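Ferric enterobactin receptor PIRA (Pseudomonas aeruginosa, PDB 5FP2) probably takes up ferric enterobactin and related siderophores across the outer membrane as a TonB-dependent receptor, and is a siderophore-drug receptor. Local coordinates at residues L380-S385 with P480-L484; A411-Y417 with R435-D441; E506-A510 with Q560-A564; N589-L594 with P609-L613. All coordinates share one frame; numbering follows the deposited sequence.

Contact 1 of 4, residues L380-S385 with P480-L484; sequences LNDPSS and PNYLL
The aromatic ring of Tyr482 reaches across to the chain leaving strand 367-381, where Leu380 comes at it from the opposite direction. Leu380 swings CG away from its own backbone N (chi1 176°), which carries CD2 out to 3.6 Å from Tyr482 OH; the same methyl also touches CZ and CE2, obliquely to the ring. A leucine suits this buried place because its methyl can pack on ring carbons while making no polar demand beside the hydroxyl. That hydroxyl has its own polar partners in Ser409 OG and Pro407 O. Two backbone oxygens lie at the ring's edge, near its plane: Asp382 O is 3.7 Å from Tyr482 CE1, and Ser384 O is 3.8 Å from CD1. The contact sits where a strand of the 22-stranded barrel runs out into an apparently extracellular loop. The turn here is an Asx turn, with Ser384 N donating to Asp382 OD1 (2.7 Å), while Asp382 OD2 bonds Tyr476 OH; the short carboxylate is well matched to this double task. Ser385, a small residue suited to a place beside another backbone, has its CB 3.3 Å from Asn481 O and 3.7 Å from Tyr482 CD1. Beyond it, Leu483 CD1 is 3.8 Å from Ser385 CA.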
loop_
_atom_site.group_PDB
_atom_site.type_symbol
_atom_site.label_atom_id
_atom_site.label_comp_id
_atom_site.label_asym_id
_atom_site.label_seq_id
_atom_site.Cartn_x
_atom_site.Cartn_y
_atom_site.Cartn_z
ATOM N N LEU A 380 -23.706 -4.512 -4.292
ATOM C CA LEU A 380 -23.815 -4.943 -2.911
ATOM C C LEU A 380 -25.182 -5.549 -2.634
ATOM O O LEU A 380 -26.214 -4.917 -2.870
ATOM C CB LEU A 380 -23.597 -3.764 -1.972
ATOM C CG LEU A 380 -23.793 -4.122 -0.498
ATOM C CD1 LEU A 380 -22.531 -4.769 0.046
ATOM C CD2 LEU A 380 -24.175 -2.901 0.318
ATOM N N ASN A 381 -25.173 -6.750 -2.066
ATOM C CA ASN A 381 -26.389 -7.381 -1.610
ATOM C C ASN A 381 -26.294 -7.735 -0.132
ATOM O O ASN A 381 -25.396 -8.462 0.280
ATOM C CB ASN A 381 -26.651 -8.635 -2.432
ATOM C CG ASN A 381 -27.968 -9.292 -2.083
ATOM O OD1 ASN A 381 -28.911 -8.638 -1.634
ATOM N ND2 ASN A 381 -28.034 -10.597 -2.280
ATOM N N ASP A 382 -27.220 -7.196 0.656
ATOM C CA ASP A 382 -27.191 -7.324 2.110
ATOM C C ASP A 382 -28.604 -7.069 2.635
ATOM O O ASP A 382 -29.088 -5.935 2.599
ATOM C CB ASP A 382 -26.203 -6.309 2.715
ATOM C CG ASP A 382 -26.070 -6.430 4.228
ATOM O OD1 ASP A 382 -27.036 -6.873 4.889
ATOM O OD2 ASP A 382 -24.993 -6.068 4.751
ATOM N N PRO A 383 -29.307 -8.139 3.038
ATOM C CA PRO A 383 -30.659 -7.957 3.560
ATOM C C PRO A 383 -30.701 -7.548 5.030
ATOM O O PRO A 383 -31.657 -7.884 5.727
ATOM C CB PRO A 383 -31.294 -9.344 3.405
ATOM C CG PRO A 383 -30.462 -10.048 2.395
ATOM C CD PRO A 383 -29.076 -9.517 2.579
ATOM N N SER A 384 -29.653 -6.889 5.516
ATOM C CA SER A 384 -29.763 -6.080 6.728
ATOM C C SER A 384 -29.978 -4.616 6.347
ATOM O O SER A 384 -29.037 -3.901 6.004
ATOM C CB SER A 384 -28.524 -6.249 7.609
ATOM O OG SER A 384 -28.473 -7.556 8.153
ATOM N N SER A 385 -31.244 -4.210 6.308
ATOM C CA SER A 385 -31.606 -2.896 5.798
ATOM C C SER A 385 -33.061 -2.573 6.131
ATOM O O SER A 385 -33.947 -2.696 5.287
ATOM C CB SER A 385 -31.375 -2.831 4.284
ATOM O OG SER A 385 -31.773 -4.034 3.657
ATOM N N PRO A 480 -29.816 5.495 2.098
ATOM C CA PRO A 480 -30.522 5.632 3.373
ATOM C C PRO A 480 -31.191 4.352 3.856
ATOM O O PRO A 480 -31.657 4.293 4.990
ATOM C CB PRO A 480 -31.593 6.691 3.083
ATOM C CG PRO A 480 -31.168 7.364 1.828
ATOM C CD PRO A 480 -30.402 6.343 1.048
ATOM N N ASN A 481 -31.290 3.353 2.988
ATOM C CA ASN A 481 -31.965 2.123 3.346
ATOM C C ASN A 481 -31.106 1.213 4.206
ATOM O O ASN A 481 -31.634 0.391 4.949
ATOM C CB ASN A 481 -32.402 1.402 2.081
ATOM C CG ASN A 481 -33.298 2.264 1.214
ATOM O OD1 ASN A 481 -33.717 3.348 1.633
ATOM N ND2 ASN A 481 -33.586 1.795 -0.004
ATOM N N TYR A 482 -29.789 1.383 4.140
ATOM C CA TYR A 482 -28.880 0.577 4.949
ATOM C C TYR A 482 -28.685 1.166 6.335
ATOM O O TYR A 482 -28.304 2.330 6.480
ATOM C CB TYR A 482 -27.520 0.450 4.273
ATOM C CG TYR A 482 -27.544 -0.395 3.028
ATOM C CD1 TYR A 482 -28.129 -1.669 3.027
ATOM C CD2 TYR A 482 -27.014 0.080 1.840
ATOM C CE1 TYR A 482 -28.188 -2.441 1.873
ATOM C CE2 TYR A 482 -27.054 -0.690 0.687
ATOM C CZ TYR A 482 -27.635 -1.948 0.711
ATOM O OH TYR A 482 -27.645 -2.716 -0.425
ATOM N N LEU A 483 -28.881 0.328 7.349
ATOM C CA LEU A 483 -28.648 0.721 8.735
ATOM C C LEU A 483 -27.654 -0.223 9.421
ATOM O O LEU A 483 -27.838 -1.445 9.439
ATOM C CB LEU A 483 -29.983 0.783 9.495
ATOM C CG LEU A 483 -31.128 -0.047 8.911
ATOM C CD1 LEU A 483 -30.985 -1.503 9.325
ATOM C CD2 LEU A 483 -32.488 0.505 9.316
ATOM N N LEU A 484 -26.604 0.370 9.988
ATOM C CA LEU A 484 -25.471 -0.373 10.545
ATOM C C LEU A 484 -25.345 -0.067 12.038
ATOM O O LEU A 484 -25.669 1.037 12.462
ATOM C CB LEU A 484 -24.180 0.018 9.823
ATOM C CG LEU A 484 -23.870 -0.765 8.547
ATOM C CD1 LEU A 484 -25.069 -0.793 7.616
ATOM C CD2 LEU A 484 -22.675 -0.146 7.845
#

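Contact 2 of 4, residues A411-Y417 with R435-D441; sequences AEIRALY and RLDDHSD
Arg435 lies across from Tyr417 and Ala415 and has more surface buried by the contact than any other residue here. CG stands opposite its own backbone N (chi1 179°), and the chain runs extended to NE, so that its methylenes pass Tyr417 CB and the guanidinium comes over Ala415. Ala415 CB sits under one face of that group, 3.7 Å from Arg435 NH2; a methyl is small enough to let the flat cation lie close to the sheet. The Tyr417 ring is turned almost parallel to the guanidinium, their planes 11° apart, with Arg435 NH1 3.4 Å from CD2 in an oblique approach. Asp437, two residues along on the same face, forms a salt bridge with Arg435, its OD1 receiving NH2 at 3.2 Å on the syn lone pair. Glu374 supplies a second carboxylate, at NH1, which probably balances the buried charge. Tyr417 touches Arg144 of the plug and Arg435 makes a weak bond to its O, so this face looks inward.

Asp438 and Arg414, next in buried area, form a hydrogen-bonded pair whose side chains leave by the other face, with Leu416 and Leu436. Their backbones exchange Arg414 N to Asp438 O (2.9 Å) and Asp438 N to Arg414 O (2.7 Å). The opposite charges stay apart, Arg414 NH1 being 4.6 Å from Asp438 OD2. Where the second strand ends, Ser440 OG accepts from Glu412 N at 3.0 Å.

The two strands, consecutive in the chain and hydrogen-bonded antiparallel (176°), form a beta hairpin, the repeating unit of the antiparallel barrel of TonB-dependent receptors.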
loop_
_atom_site.group_PDB
_atom_site.type_symbol
_atom_site.label_atom_id
_atom_site.label_comp_id
_atom_site.label_asym_id
_atom_site.label_seq_id
_atom_site.Cartn_x
_atom_site.Cartn_y
_atom_site.Cartn_z
ATOM N N ALA A 411 -23.365 0.753 -8.438
ATOM C CA ALA A 411 -22.688 2.003 -8.752
ATOM C C ALA A 411 -21.714 1.709 -9.889
ATOM O O ALA A 411 -21.063 0.664 -9.899
ATOM C CB ALA A 411 -21.946 2.527 -7.531
ATOM N N GLU A 412 -21.642 2.612 -10.861
ATOM C CA GLU A 412 -20.680 2.490 -11.952
ATOM C C GLU A 412 -19.710 3.665 -11.864
ATOM O O GLU A 412 -20.079 4.740 -11.390
ATOM C CB GLU A 412 -21.398 2.493 -13.310
ATOM C CG GLU A 412 -22.463 1.404 -13.454
ATOM C CD GLU A 412 -22.725 0.957 -14.894
ATOM O OE1 GLU A 412 -22.841 1.811 -15.803
ATOM O OE2 GLU A 412 -22.868 -0.262 -15.122
ATOM N N ILE A 413 -18.467 3.455 -12.292
ATOM C CA ILE A 413 -17.469 4.526 -12.327
ATOM C C ILE A 413 -16.790 4.534 -13.688
ATOM O O ILE A 413 -16.325 3.498 -14.153
ATOM C CB ILE A 413 -16.383 4.325 -11.248
ATOM C CG1 ILE A 413 -16.976 4.468 -9.839
ATOM C CG2 ILE A 413 -15.236 5.313 -11.437
ATOM C CD1 ILE A 413 -17.472 3.156 -9.245
ATOM N N ARG A 414 -16.777 5.687 -14.349
ATOM C CA ARG A 414 -15.985 5.864 -15.560
ATOM C C ARG A 414 -14.884 6.875 -15.283
ATOM O O ARG A 414 -15.100 7.843 -14.552
ATOM C CB ARG A 414 -16.875 6.365 -16.703
ATOM C CG ARG A 414 -17.791 5.292 -17.256
ATOM C CD ARG A 414 -18.832 5.820 -18.241
ATOM N NE ARG A 414 -19.784 4.764 -18.614
ATOM C CZ ARG A 414 -20.941 4.552 -17.991
ATOM N NH1 ARG A 414 -21.315 5.345 -16.987
ATOM N NH2 ARG A 414 -21.744 3.576 -18.389
ATOM N N ALA A 415 -13.711 6.682 -15.876
ATOM C CA ALA A 415 -12.685 7.720 -15.797
ATOM C C ALA A 415 -11.750 7.740 -17.001
ATOM O O ALA A 415 -11.527 6.713 -17.660
ATOM C CB ALA A 415 -11.893 7.598 -14.497
ATOM N N LEU A 416 -11.292 8.946 -17.325
ATOM C CA LEU A 416 -10.095 9.148 -18.127
ATOM C C LEU A 416 -9.075 9.846 -17.272
ATOM O O LEU A 416 -9.437 10.714 -16.483
ATOM C CB LEU A 416 -10.365 10.084 -19.298
ATOM C CG LEU A 416 -11.136 9.582 -20.489
ATOM C CD1 LEU A 416 -12.517 9.137 -20.037
ATOM C CD2 LEU A 416 -11.193 10.724 -21.492
ATOM N N TYR A 417 -7.807 9.654 -17.611
ATOM C CA TYR A 417 -6.753 10.528 -17.113
ATOM C C TYR A 417 -5.615 10.693 -18.118
ATOM O O TYR A 417 -5.400 9.849 -18.986
ATOM C CB TYR A 417 -6.234 10.025 -15.762
ATOM C CG TYR A 417 -5.563 8.684 -15.820
ATOM C CD1 TYR A 417 -4.275 8.552 -16.312
ATOM C CD2 TYR A 417 -6.250 7.522 -15.450
ATOM C CE1 TYR A 417 -3.683 7.301 -16.423
ATOM C CE2 TYR A 417 -5.681 6.263 -15.587
ATOM C CZ TYR A 417 -4.388 6.160 -16.060
ATOM O OH TYR A 417 -3.777 4.933 -16.162
ATOM N N ARG A 435 -7.482 14.270 -14.423
ATOM C CA ARG A 435 -8.257 13.043 -14.356
ATOM C C ARG A 435 -9.731 13.351 -14.204
ATOM O O ARG A 435 -10.144 13.929 -13.179
ATOM C CB ARG A 435 -7.814 12.169 -13.183
ATOM C CG ARG A 435 -8.623 10.878 -13.050
ATOM C CD ARG A 435 -8.235 10.065 -11.828
ATOM N NE ARG A 435 -9.141 8.946 -11.570
ATOM C CZ ARG A 435 -8.875 7.670 -11.847
ATOM N NH1 ARG A 435 -7.725 7.324 -12.410
ATOM N NH2 ARG A 435 -9.763 6.728 -11.559
ATOM N N LEU A 436 -10.534 12.839 -15.138
ATOM C CA LEU A 436 -11.989 12.923 -15.036
ATOM C C LEU A 436 -12.579 11.653 -14.456
ATOM O O LEU A 436 -12.394 10.581 -15.003
ATOM C CB LEU A 436 -12.608 13.181 -16.406
ATOM C CG LEU A 436 -14.133 13.207 -16.404
ATOM C CD1 LEU A 436 -14.660 14.171 -15.347
ATOM C CD2 LEU A 436 -14.624 13.599 -17.786
ATOM N N ASP A 437 -13.263 11.773 -13.326
ATOM C CA ASP A 437 -13.922 10.628 -12.708
ATOM C C ASP A 437 -15.422 10.866 -12.739
ATOM O O ASP A 437 -15.916 11.780 -12.084
ATOM C CB ASP A 437 -13.456 10.442 -11.256
ATOM C CG ASP A 437 -12.338 9.411 -11.120
ATOM O OD1 ASP A 437 -12.609 8.201 -11.323
ATOM O OD2 ASP A 437 -11.192 9.812 -10.803
ATOM N N ASP A 438 -16.147 10.065 -13.514
ATOM C CA ASP A 438 -17.597 10.192 -13.550
ATOM C C ASP A 438 -18.252 9.101 -12.732
ATOM O O ASP A 438 -18.033 7.915 -12.971
ATOM C CB ASP A 438 -18.128 10.158 -14.980
ATOM C CG ASP A 438 -19.629 10.343 -15.037
ATOM O OD1 ASP A 438 -20.163 11.114 -14.211
ATOM O OD2 ASP A 438 -20.275 9.713 -15.899
ATOM N N HIS A 439 -19.110 9.509 -11.810
ATOM C CA HIS A 439 -19.707 8.582 -10.861
ATOM C C HIS A 439 -21.213 8.506 -11.072
ATOM O O HIS A 439 -21.863 9.512 -11.325
ATOM C CB HIS A 439 -19.396 9.044 -9.441
ATOM C CG HIS A 439 -19.577 7.980 -8.407
ATOM N ND1 HIS A 439 -20.818 7.552 -7.993
ATOM C CD2 HIS A 439 -18.674 7.279 -7.682
ATOM C CE1 HIS A 439 -20.674 6.613 -7.075
ATOM N NE2 HIS A 439 -19.383 6.427 -6.870
ATOM N N SER A 440 -21.773 7.311 -10.952
ATOM C CA SER A 440 -23.167 7.100 -11.304
ATOM C C SER A 440 -24.101 7.841 -10.351
ATOM O O SER A 440 -25.104 8.403 -10.776
ATOM C CB SER A 440 -23.488 5.609 -11.298
ATOM O OG SER A 440 -23.242 5.051 -10.024
ATOM N N ASP A 441 -23.781 7.824 -9.062
ATOM C CA ASP A 441 -24.558 8.557 -8.066
ATOM C C ASP A 441 -24.226 10.050 -8.028
ATOM O O ASP A 441 -25.109 10.860 -7.760
ATOM C CB ASP A 441 -24.337 7.968 -6.673
ATOM C CG ASP A 441 -24.797 6.524 -6.562
ATOM O OD1 ASP A 441 -24.177 5.641 -7.203
ATOM O OD2 ASP A 441 -25.744 6.268 -5.783
#

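Contact 3 of 4, residues E506-A510 with Q560-A564; sequences ENLDA and QWSNA
Asn563 and Asp509 join two pieces of the loop region at one end of the barrel, probably the extracellular one: strand 559-563, part of a small mixed sheet of four short strands, and the irregular chain 506-510 that leads into barrel strand 511-524. The asparagine side chain does most of the work. Its CB leaves the strand toward the loop, and chi1 of -73° turns CG away from the carbonyl carbon, bringing the amide up to the backbone of Asp509. CG itself lies 3.7 Å from Asp509 N. From there the amide divides. OD1 accepts from Asp509 N at 3.0 Å; the bond is almost straight (173° at the hydrogen), and the donor lies in the carbonyl plane on a lone pair. OD1 also passes Leu508 CA at 3.7 Å. On the other branch, ND2 donates to Asp509 O at 2.8 Å, with the acceptor tilted 17° out of the amide plane. ND2 has a second acceptor in Asn540 O. An asparagine suits this position because one flat group offers acceptor and donor together, gripping both polar backbone atoms of a single residue and fixing the amide's rotation.

Beside this polar pair, Leu508 packs between loop and strand. Leucine suits this buried place: one methyl meets a side chain and the other meets backbone. CD1 lies 4.0 Å from Trp561 CB, the two side chains passing at a slant, and Ile542 touches both residues from the neighbouring strand. Trp561 O is bonded to Asn505 ND2, and this same carbonyl oxygen is 3.5 Å from Leu508 CD2.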
loop_
_atom_site.group_PDB
_atom_site.type_symbol
_atom_site.label_atom_id
_atom_site.label_comp_id
_atom_site.label_asym_id
_atom_site.label_seq_id
_atom_site.Cartn_x
_atom_site.Cartn_y
_atom_site.Cartn_z
ATOM N N GLU A 506 -28.445 10.120 1.050
ATOM C CA GLU A 506 -28.469 10.248 -0.402
ATOM C C GLU A 506 -27.962 11.600 -0.875
ATOM O O GLU A 506 -27.663 11.772 -2.057
ATOM C CB GLU A 506 -29.873 9.992 -0.958
ATOM C CG GLU A 506 -31.000 10.595 -0.143
ATOM C CD GLU A 506 -32.360 10.228 -0.676
ATOM O OE1 GLU A 506 -32.518 9.090 -1.165
ATOM O OE2 GLU A 506 -33.282 11.059 -0.546
ATOM N N ASN A 507 -27.862 12.560 0.035
ATOM C CA ASN A 507 -27.429 13.888 -0.350
ATOM C C ASN A 507 -25.994 14.172 0.081
ATOM O O ASN A 507 -25.627 15.333 0.280
ATOM C CB ASN A 507 -28.362 14.941 0.246
ATOM C CG ASN A 507 -29.824 14.533 0.196
ATOM O OD1 ASN A 507 -30.318 13.868 1.106
ATOM N ND2 ASN A 507 -30.547 15.030 -0.801
ATOM N N LEU A 508 -25.189 13.125 0.253
ATOM C CA LEU A 508 -23.791 13.309 0.654
ATOM C C LEU A 508 -23.036 13.969 -0.496
ATOM O O LEU A 508 -23.362 13.757 -1.659
ATOM C CB LEU A 508 -23.129 11.970 1.010
ATOM C CG LEU A 508 -23.232 11.416 2.437
ATOM C CD1 LEU A 508 -22.543 10.061 2.502
ATOM C CD2 LEU A 508 -22.642 12.348 3.480
ATOM N N ASP A 509 -22.076 14.823 -0.167
ATOM C CA ASP A 509 -21.112 15.313 -1.150
ATOM C C ASP A 509 -19.802 14.548 -0.984
ATOM O O ASP A 509 -19.483 14.083 0.106
ATOM C CB ASP A 509 -20.875 16.819 -0.969
ATOM C CG ASP A 509 -22.085 17.655 -1.352
ATOM O OD1 ASP A 509 -22.804 17.281 -2.299
ATOM O OD2 ASP A 509 -22.316 18.699 -0.711
ATOM N N ALA A 510 -19.049 14.399 -2.067
ATOM C CA ALA A 510 -17.730 13.792 -1.976
ATOM C C ALA A 510 -16.809 14.724 -1.210
ATOM O O ALA A 510 -16.859 15.930 -1.401
ATOM C CB ALA A 510 -17.172 13.524 -3.361
ATOM N N GLN A 560 -26.531 9.488 11.139
ATOM C CA GLN A 560 -26.482 9.573 9.691
ATOM C C GLN A 560 -25.106 10.009 9.218
ATOM O O GLN A 560 -24.501 10.907 9.792
ATOM C CB GLN A 560 -27.531 10.559 9.183
ATOM C CG GLN A 560 -27.369 10.915 7.717
ATOM C CD GLN A 560 -28.485 11.801 7.211
ATOM O OE1 GLN A 560 -28.769 12.848 7.788
ATOM N NE2 GLN A 560 -29.142 11.372 6.135
ATOM N N TRP A 561 -24.646 9.415 8.125
ATOM C CA TRP A 561 -23.390 9.826 7.519
ATOM C C TRP A 561 -23.498 11.265 7.042
ATOM O O TRP A 561 -24.486 11.656 6.411
ATOM C CB TRP A 561 -23.023 8.931 6.339
ATOM C CG TRP A 561 -22.694 7.528 6.728
ATOM C CD1 TRP A 561 -23.503 6.435 6.601
ATOM C CD2 TRP A 561 -21.447 7.047 7.242
ATOM N NE1 TRP A 561 -22.850 5.310 7.038
ATOM C CE2 TRP A 561 -21.591 5.662 7.456
ATOM C CE3 TRP A 561 -20.227 7.655 7.554
ATOM C CZ2 TRP A 561 -20.563 4.873 7.960
ATOM C CZ3 TRP A 561 -19.214 6.876 8.083
ATOM C CH2 TRP A 561 -19.381 5.491 8.256
ATOM N N SER A 562 -22.438 12.033 7.279
ATOM C CA SER A 562 -22.514 13.469 7.122
ATOM C C SER A 562 -21.253 14.033 6.501
ATOM O O SER A 562 -20.255 13.331 6.347
ATOM C CB SER A 562 -22.769 14.104 8.477
ATOM O OG SER A 562 -24.100 13.846 8.874
ATOM N N ASN A 563 -21.335 15.294 6.089
ATOM C CA ASN A 563 -20.191 15.999 5.545
ATOM C C ASN A 563 -19.550 16.884 6.605
ATOM O O ASN A 563 -20.221 17.687 7.263
ATOM C CB ASN A 563 -20.611 16.822 4.327
ATOM C CG ASN A 563 -20.897 15.958 3.116
ATOM O OD1 ASN A 563 -21.997 15.976 2.573
ATOM N ND2 ASN A 563 -19.899 15.205 2.679
ATOM N N ALA A 564 -18.247 16.713 6.793
ATOM C CA ALA A 564 -17.510 17.489 7.781
ATOM C C ALA A 564 -17.167 18.836 7.185
ATOM O O ALA A 564 -16.955 18.946 5.984
ATOM C CB ALA A 564 -16.242 16.761 8.186
#

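Contact 4 of 4, residues N589-L594 with P609-L613; sequences NLTYML and PEYTL
Thr591 and Thr612 face each other as a hydrogen-bonded pair in neighbouring antiparallel strands of the receptor's beta-barrel, close to a connection that is probably extracellular. Four backbone bonds join the strands, whose directions differ by 174°. Thr591 N reaches Thr612 O at 2.8 Å, and Thr612 N returns to Thr591 O at 2.7 Å. One pair further on, Met593 N meets Glu610 O at 3.0 Å and Glu610 N meets Met593 O at 3.1 Å. Alpha carbons add weaker CA-H...O contacts, among them Leu613 CA to Asn589 O.

The polar side chains belong mainly to the face turned to the plug. Thr591 OG1 bonds Gly66 N and Asn589 ND2 bonds Thr63 O; the threonine hydroxyl can accept from a backbone N-H, and the asparagine amide can donate to a backbone carbonyl. Met593 and Glu610 touch Asn68 on that same side.

Apolar contacts occupy the other face, where Leu590, Tyr592, Tyr611 and Leu613 emerge. Leu590 and Leu613 run alongside each other in a common direction, with CD1 of the first 3.8 Å from CG of the second. Where the second strand begins, Leu594 CD2 meets Pro609 CB at 3.5 Å, the side chains at about a right angle. Tyr592, its CG trans to the backbone N (chi1 -179°), lays its ring along the neighbouring strand: CD2 is 3.6 Å from Tyr611 CB, and Glu610 O sits 4.1 Å above one ring face, displaced toward the rim.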
loop_
_atom_site.group_PDB
_atom_site.type_symbol
_atom_site.label_atom_id
_atom_site.label_comp_id
_atom_site.label_asym_id
_atom_site.label_seq_id
_atom_site.Cartn_x
_atom_site.Cartn_y
_atom_site.Cartn_z
ATOM N N ASN A 589 13.311 8.129 10.214
ATOM C CA ASN A 589 12.182 8.533 9.398
ATOM C C ASN A 589 11.212 9.253 10.305
ATOM O O ASN A 589 10.761 8.688 11.303
ATOM C CB ASN A 589 11.490 7.298 8.829
ATOM C CG ASN A 589 12.165 6.765 7.581
ATOM O OD1 ASN A 589 13.153 7.335 7.106
ATOM N ND2 ASN A 589 11.654 5.642 7.065
ATOM N N LEU A 590 10.879 10.486 9.947
ATOM C CA LEU A 590 10.211 11.398 10.857
ATOM C C LEU A 590 8.883 11.795 10.253
ATOM O O LEU A 590 8.807 12.048 9.052
ATOM C CB LEU A 590 11.083 12.636 11.050
ATOM C CG LEU A 590 10.415 13.915 11.575
ATOM C CD1 LEU A 590 10.162 13.820 13.081
ATOM C CD2 LEU A 590 11.240 15.155 11.258
ATOM N N THR A 591 7.809 11.733 11.032
ATOM C CA THR A 591 6.555 12.342 10.590
ATOM C C THR A 591 6.035 13.286 11.647
ATOM O O THR A 591 5.950 12.928 12.820
ATOM C CB THR A 591 5.446 11.319 10.287
ATOM O OG1 THR A 591 5.854 10.464 9.215
ATOM C CG2 THR A 591 4.157 12.042 9.880
ATOM N N TYR A 592 5.717 14.508 11.233
ATOM C CA TYR A 592 5.297 15.545 12.163
ATOM C C TYR A 592 4.105 16.280 11.561
ATOM O O TYR A 592 4.249 16.912 10.522
ATOM C CB TYR A 592 6.452 16.520 12.398
ATOM C CG TYR A 592 6.117 17.631 13.365
ATOM C CD1 TYR A 592 5.317 18.695 12.971
ATOM C CD2 TYR A 592 6.603 17.621 14.669
ATOM C CE1 TYR A 592 5.005 19.717 13.847
ATOM C CE2 TYR A 592 6.284 18.626 15.558
ATOM C CZ TYR A 592 5.485 19.672 15.140
ATOM O OH TYR A 592 5.184 20.681 16.019
ATOM N N MET A 593 2.941 16.224 12.204
ATOM C CA MET A 593 1.806 17.007 11.721
ATOM C C MET A 593 1.037 17.808 12.759
ATOM O O MET A 593 0.821 17.341 13.874
ATOM C CB MET A 593 0.784 16.141 10.995
ATOM C CG MET A 593 1.177 14.705 10.753
ATOM S SD MET A 593 -0.145 13.948 9.810
ATOM C CE MET A 593 0.557 12.311 9.663
ATOM N N LEU A 594 0.424 18.888 12.268
ATOM C CA LEU A 594 -0.662 19.589 12.948
ATOM C C LEU A 594 -1.973 19.521 12.145
ATOM O O LEU A 594 -1.982 19.808 10.945
ATOM C CB LEU A 594 -0.273 21.054 13.112
ATOM C CG LEU A 594 1.233 21.292 13.042
ATOM C CD1 LEU A 594 1.542 22.733 12.663
ATOM C CD2 LEU A 594 1.883 20.912 14.365
ATOM N N PRO A 609 -0.617 18.498 18.011
ATOM C CA PRO A 609 0.612 18.527 17.223
ATOM C C PRO A 609 1.516 17.330 17.506
ATOM O O PRO A 609 2.409 17.424 18.343
ATOM C CB PRO A 609 1.288 19.823 17.685
ATOM C CG PRO A 609 0.787 20.046 19.075
ATOM C CD PRO A 609 -0.613 19.502 19.096
ATOM N N GLU A 610 1.328 16.241 16.765
ATOM C CA GLU A 610 1.961 14.957 17.080
ATOM C C GLU A 610 3.147 14.682 16.159
ATOM O O GLU A 610 3.182 15.185 15.040
ATOM C CB GLU A 610 0.925 13.842 16.949
ATOM C CG GLU A 610 1.471 12.494 16.512
ATOM C CD GLU A 610 0.363 11.558 16.073
ATOM O OE1 GLU A 610 -0.369 11.906 15.117
ATOM O OE2 GLU A 610 0.196 10.493 16.709
ATOM N N TYR A 611 4.095 13.862 16.606
ATOM C CA TYR A 611 5.108 13.324 15.697
ATOM C C TYR A 611 5.448 11.865 15.962
ATOM O O TYR A 611 5.341 11.379 17.084
ATOM C CB TYR A 611 6.387 14.155 15.749
ATOM C CG TYR A 611 7.172 14.022 17.034
ATOM C CD1 TYR A 611 6.868 14.820 18.119
ATOM C CD2 TYR A 611 8.249 13.147 17.146
ATOM C CE1 TYR A 611 7.604 14.762 19.290
ATOM C CE2 TYR A 611 8.945 13.017 18.345
ATOM C CZ TYR A 611 8.633 13.852 19.414
ATOM O OH TYR A 611 9.364 13.885 20.599
ATOM N N THR A 612 5.878 11.178 14.911
ATOM C CA THR A 612 6.452 9.861 15.057
ATOM C C THR A 612 7.876 9.891 14.541
ATOM O O THR A 612 8.184 10.607 13.591
ATOM C CB THR A 612 5.657 8.791 14.273
ATOM O OG1 THR A 612 4.278 8.824 14.651
ATOM C CG2 THR A 612 6.193 7.434 14.584
ATOM N N LEU A 613 8.722 9.072 15.152
ATOM C CA LEU A 613 10.062 8.847 14.659
ATOM C C LEU A 613 10.334 7.364 14.616
ATOM O O LEU A 613 10.293 6.700 15.651
ATOM C CB LEU A 613 11.071 9.468 15.616
ATOM C CG LEU A 613 11.409 10.908 15.259
ATOM C CD1 LEU A 613 11.490 11.767 16.504
ATOM C CD2 LEU A 613 12.707 10.914 14.479
#

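Contacts 1, 2 and 3 gather on one part of the receptor, while contact 4 lies well apart, its centre about 39 Å from that of contact 1. Contacts 1 and 3 have centres about 17 Å apart and touch directly, Pro480 CG meeting Glu506 OE1 at 3.7 Å; strands 483-484 and 559-563 also belong to the same small loop sheet. Contact 2 is nested in sequence within the loop closed by contact 1, and its nearest atoms lie about 7 Å from contact 1 and about 6 Å from contact 3. Contacts 1, 2 and 4 all reach the barrel sheet; contacts 2 and 4, whose centres are about 35 Å apart, each have residues touching the plug.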